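Local coordinates for Rv1990c (MbcA) (Mycobacterium tuberculosis, PDB 6FKG), which neutralises its cognate toxin MbcT, as the antitoxin of a type II toxin-antitoxin system, by blocking access to the toxin active site, at residues Ala59-Ala64 with Arg101-Ile106. Sequence-based numbering, arbitrary orientation.
Sequences AYVADA and RVLALI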
ATOM      1  N   ALA C  59      11.095  15.460  23.601  1.00 32.37           N
ATOM      2  CA  ALA C  59      12.047  16.449  24.111  1.00 29.61           C
ATOM      3  C   ALA C  59      12.135  17.672  23.188  1.00 30.87           C
ATOM      4  O   ALA C  59      12.139  18.811  23.671  1.00 30.79           O
ATOM      5  CB  ALA C  59      13.442  15.809  24.310  1.00 31.33           C
ATOM      6  N   TYR C  60      12.191  17.455  21.868  1.00 32.03           N
ATOM      7  CA  TYR C  60      12.107  18.583  20.926  1.00 30.88           C
ATOM      8  C   TYR C  60      10.912  19.476  21.228  1.00 30.28           C
ATOM      9  O   TYR C  60      11.023  20.702  21.285  1.00 30.68           O
ATOM     10  CB  TYR C  60      11.955  18.125  19.478  1.00 26.01           C
ATOM     11  CG  TYR C  60      13.142  17.397  18.884  1.00 30.28           C
ATOM     12  CD1 TYR C  60      14.412  17.498  19.442  1.00 32.57           C
ATOM     13  CD2 TYR C  60      12.973  16.587  17.771  1.00 31.43           C
ATOM     14  CE1 TYR C  60      15.492  16.815  18.888  1.00 34.26           C
ATOM     15  CE2 TYR C  60      14.037  15.903  17.214  1.00 37.38           C
ATOM     16  CZ  TYR C  60      15.292  16.015  17.774  1.00 39.65           C
ATOM     17  OH  TYR C  60      16.334  15.317  17.198  1.00 41.08           O
ATOM     18  N   VAL C  61       9.753  18.842  21.358  1.00 28.55           N
ATOM     19  CA  VAL C  61       8.513  19.581  21.529  1.00 28.22           C
ATOM     20  C   VAL C  61       8.484  20.313  22.867  1.00 31.23           C
ATOM     21  O   VAL C  61       8.099  21.485  22.929  1.00 28.88           O
ATOM     22  CB  VAL C  61       7.299  18.648  21.398  1.00 27.65           C
ATOM     23  CG1 VAL C  61       6.058  19.336  21.887  1.00 28.30           C
ATOM     24  CG2 VAL C  61       7.121  18.236  19.926  1.00 26.85           C
ATOM     25  N   ALA C  62       8.896  19.626  23.931  1.00 29.98           N
ATOM     26  CA  ALA C  62       8.925  20.240  25.254  1.00 28.77           C
ATOM     27  C   ALA C  62       9.827  21.477  25.273  1.00 32.91           C
ATOM     28  O   ALA C  62       9.461  22.521  25.822  1.00 32.31           O
ATOM     29  CB  ALA C  62       9.393  19.248  26.279  1.00 27.36           C
ATOM     30  N   ASP C  63      11.014  21.353  24.694  1.00 29.42           N
ATOM     31  CA  ASP C  63      11.934  22.478  24.666  1.00 33.12           C
ATOM     32  C   ASP C  63      11.391  23.619  23.810  1.00 33.49           C
ATOM     33  O   ASP C  63      11.501  24.781  24.196  1.00 33.25           O
ATOM     34  CB  ASP C  63      13.303  22.044  24.158  1.00 38.97           C
ATOM     35  CG  ASP C  63      14.176  21.473  25.258  1.00 49.43           C
ATOM     36  OD1 ASP C  63      13.850  21.670  26.453  1.00 45.59           O
ATOM     37  OD2 ASP C  63      15.189  20.828  24.921  1.00 59.95           O
ATOM     38  N   ALA C  64      10.805  23.295  22.660  1.00 29.77           N
ATOM     39  CA  ALA C  64      10.258  24.326  21.768  1.00 30.20           C
ATOM     40  C   ALA C  64       9.105  25.066  22.452  1.00 28.42           C
ATOM     41  O   ALA C  64       9.001  26.299  22.395  1.00 29.76           O
ATOM     42  CB  ALA C  64       9.782  23.718  20.462  1.00 32.54           C
ATOM     43  N   ARG C 101       4.379  18.560  12.975  1.00 28.49           N
ATOM     44  CA  ARG C 101       3.227  19.461  12.906  1.00 29.71           C
ATOM     45  C   ARG C 101       3.115  20.270  14.183  1.00 28.73           C
ATOM     46  O   ARG C 101       2.755  21.452  14.161  1.00 29.22           O
ATOM     47  CB  ARG C 101       1.924  18.677  12.673  1.00 34.50           C
ATOM     48  CG  ARG C 101       0.663  19.562  12.602  1.00 38.73           C
ATOM     49  CD  ARG C 101       0.290  19.868  11.166  1.00 39.43           C
ATOM     50  NE  ARG C 101      -0.783  20.853  11.020  1.00 37.40           N
ATOM     51  CZ  ARG C 101      -2.075  20.620  11.260  1.00 50.78           C
ATOM     52  NH1 ARG C 101      -2.484  19.424  11.690  1.00 41.84           N
ATOM     53  NH2 ARG C 101      -2.965  21.595  11.086  1.00 46.86           N
ATOM     54  N   VAL C 102       3.390  19.618  15.310  1.00 29.24           N
ATOM     55  CA  VAL C 102       3.367  20.299  16.602  1.00 27.29           C
ATOM     56  C   VAL C 102       4.445  21.389  16.672  1.00 28.20           C
ATOM     57  O   VAL C 102       4.196  22.499  17.136  1.00 29.12           O
ATOM     58  CB  VAL C 102       3.561  19.297  17.763  1.00 27.98           C
ATOM     59  CG1 VAL C 102       3.534  20.028  19.099  1.00 27.99           C
ATOM     60  CG2 VAL C 102       2.486  18.202  17.705  1.00 27.53           C
ATOM     61  N   LEU C 103       5.657  21.071  16.225  1.00 30.60           N
ATOM     62  CA  LEU C 103       6.723  22.072  16.159  1.00 25.84           C
ATOM     63  C   LEU C 103       6.350  23.237  15.241  1.00 26.73           C
ATOM     64  O   LEU C 103       6.688  24.398  15.527  1.00 28.25           O
ATOM     65  CB  LEU C 103       8.037  21.445  15.670  1.00 31.07           C
ATOM     66  CG  LEU C 103       8.676  20.423  16.622  1.00 35.35           C
ATOM     67  CD1 LEU C 103       9.987  19.877  16.023  1.00 33.37           C
ATOM     68  CD2 LEU C 103       8.919  21.049  18.002  1.00 27.51           C
ATOM     69  N   ALA C 104       5.673  22.929  14.137  1.00 26.77           N
ATOM     70  CA  ALA C 104       5.256  23.974  13.208  1.00 29.90           C
ATOM     71  C   ALA C 104       4.225  24.893  13.877  1.00 29.24           C
ATOM     72  O   ALA C 104       4.319  26.131  13.767  1.00 27.22           O
ATOM     73  CB  ALA C 104       4.699  23.361  11.902  1.00 28.47           C
ATOM     74  N   LEU C 105       3.260  24.309  14.591  1.00 25.18           N
ATOM     75  CA  LEU C 105       2.298  25.134  15.340  1.00 28.04           C
ATOM     76  C   LEU C 105       3.018  26.028  16.380  1.00 31.18           C
ATOM     77  O   LEU C 105       2.725  27.212  16.494  1.00 30.26           O
ATOM     78  CB  LEU C 105       1.235  24.259  16.027  1.00 26.90           C
ATOM     79  CG  LEU C 105       0.284  24.998  16.988  1.00 27.98           C
ATOM     80  CD1 LEU C 105      -0.381  26.181  16.307  1.00 28.80           C
ATOM     81  CD2 LEU C 105      -0.778  24.058  17.557  1.00 31.32           C
ATOM     82  N   ILE C 106       3.984  25.479  17.110  1.00 27.92           N
ATOM     83  CA  ILE C 106       4.732  26.270  18.095  1.00 31.18           C
ATOM     84  C   ILE C 106       5.466  27.436  17.427  1.00 29.13           C
ATOM     85  O   ILE C 106       5.482  28.566  17.934  1.00 28.48           O
ATOM     86  CB  ILE C 106       5.701  25.362  18.885  1.00 31.90           C
ATOM     87  CG1 ILE C 106       4.882  24.435  19.792  1.00 34.26           C
ATOM     88  CG2 ILE C 106       6.724  26.176  19.683  1.00 27.75           C
ATOM     89  CD1 ILE C 106       5.682  23.228  20.341  1.00 35.67           C
TER
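Segments 59-64 and 101-106 are helical and run side by side in the same direction, their local axes 9° from parallel and 9.9 Å apart at closest approach, with Val61 level with Leu103 and Ala64 with Ile106. The side-chain to side-chain contacts are all apolar. Leu103 reaches across with CG anti to the carbonyl carbon; chi2 of -180° sets CD1 anti to CA, and the other methyl, CD2, meets helix 52-65, 3.7 Å from Ala64 CB and 3.8 Å from Val61 CA. Both are normal van der Waals distances. Leu103 CD1 meets Tyr60 more loosely, near its CB, while the phenol turns away toward a chain of MbcT, where its OH is hydrogen-bonded to His133 and its ring meets that of Trp136. On the other flank Val61 and Val102 cross at about a right angle, CG1 to CG1 at 3.8 Å; both CG1 methyls are anti to their own backbone N. One turn on, Ile106 uses both branches in van der Waals packing against backbone carbonyls: CG2 lies 3.5 Å from Ala64 O, and CD1, at the end of an extended chain (chi2 164°), sits 3.9 Å from Val61 O. From helix 71-78, Trp77 touches Val102 and Ile106, and Met78 touches Val61, extending the apolar cluster. Arg101, Ala104 and Leu105 pack on Phe44 of another MbcT chain. The arrangement is near-parallel helix packing within an all-helical fold, joining helix 52-65 to helix 99-110 of the Xre/MbcA/ParS toxin-binding region, with MbcT chains contacting both helices.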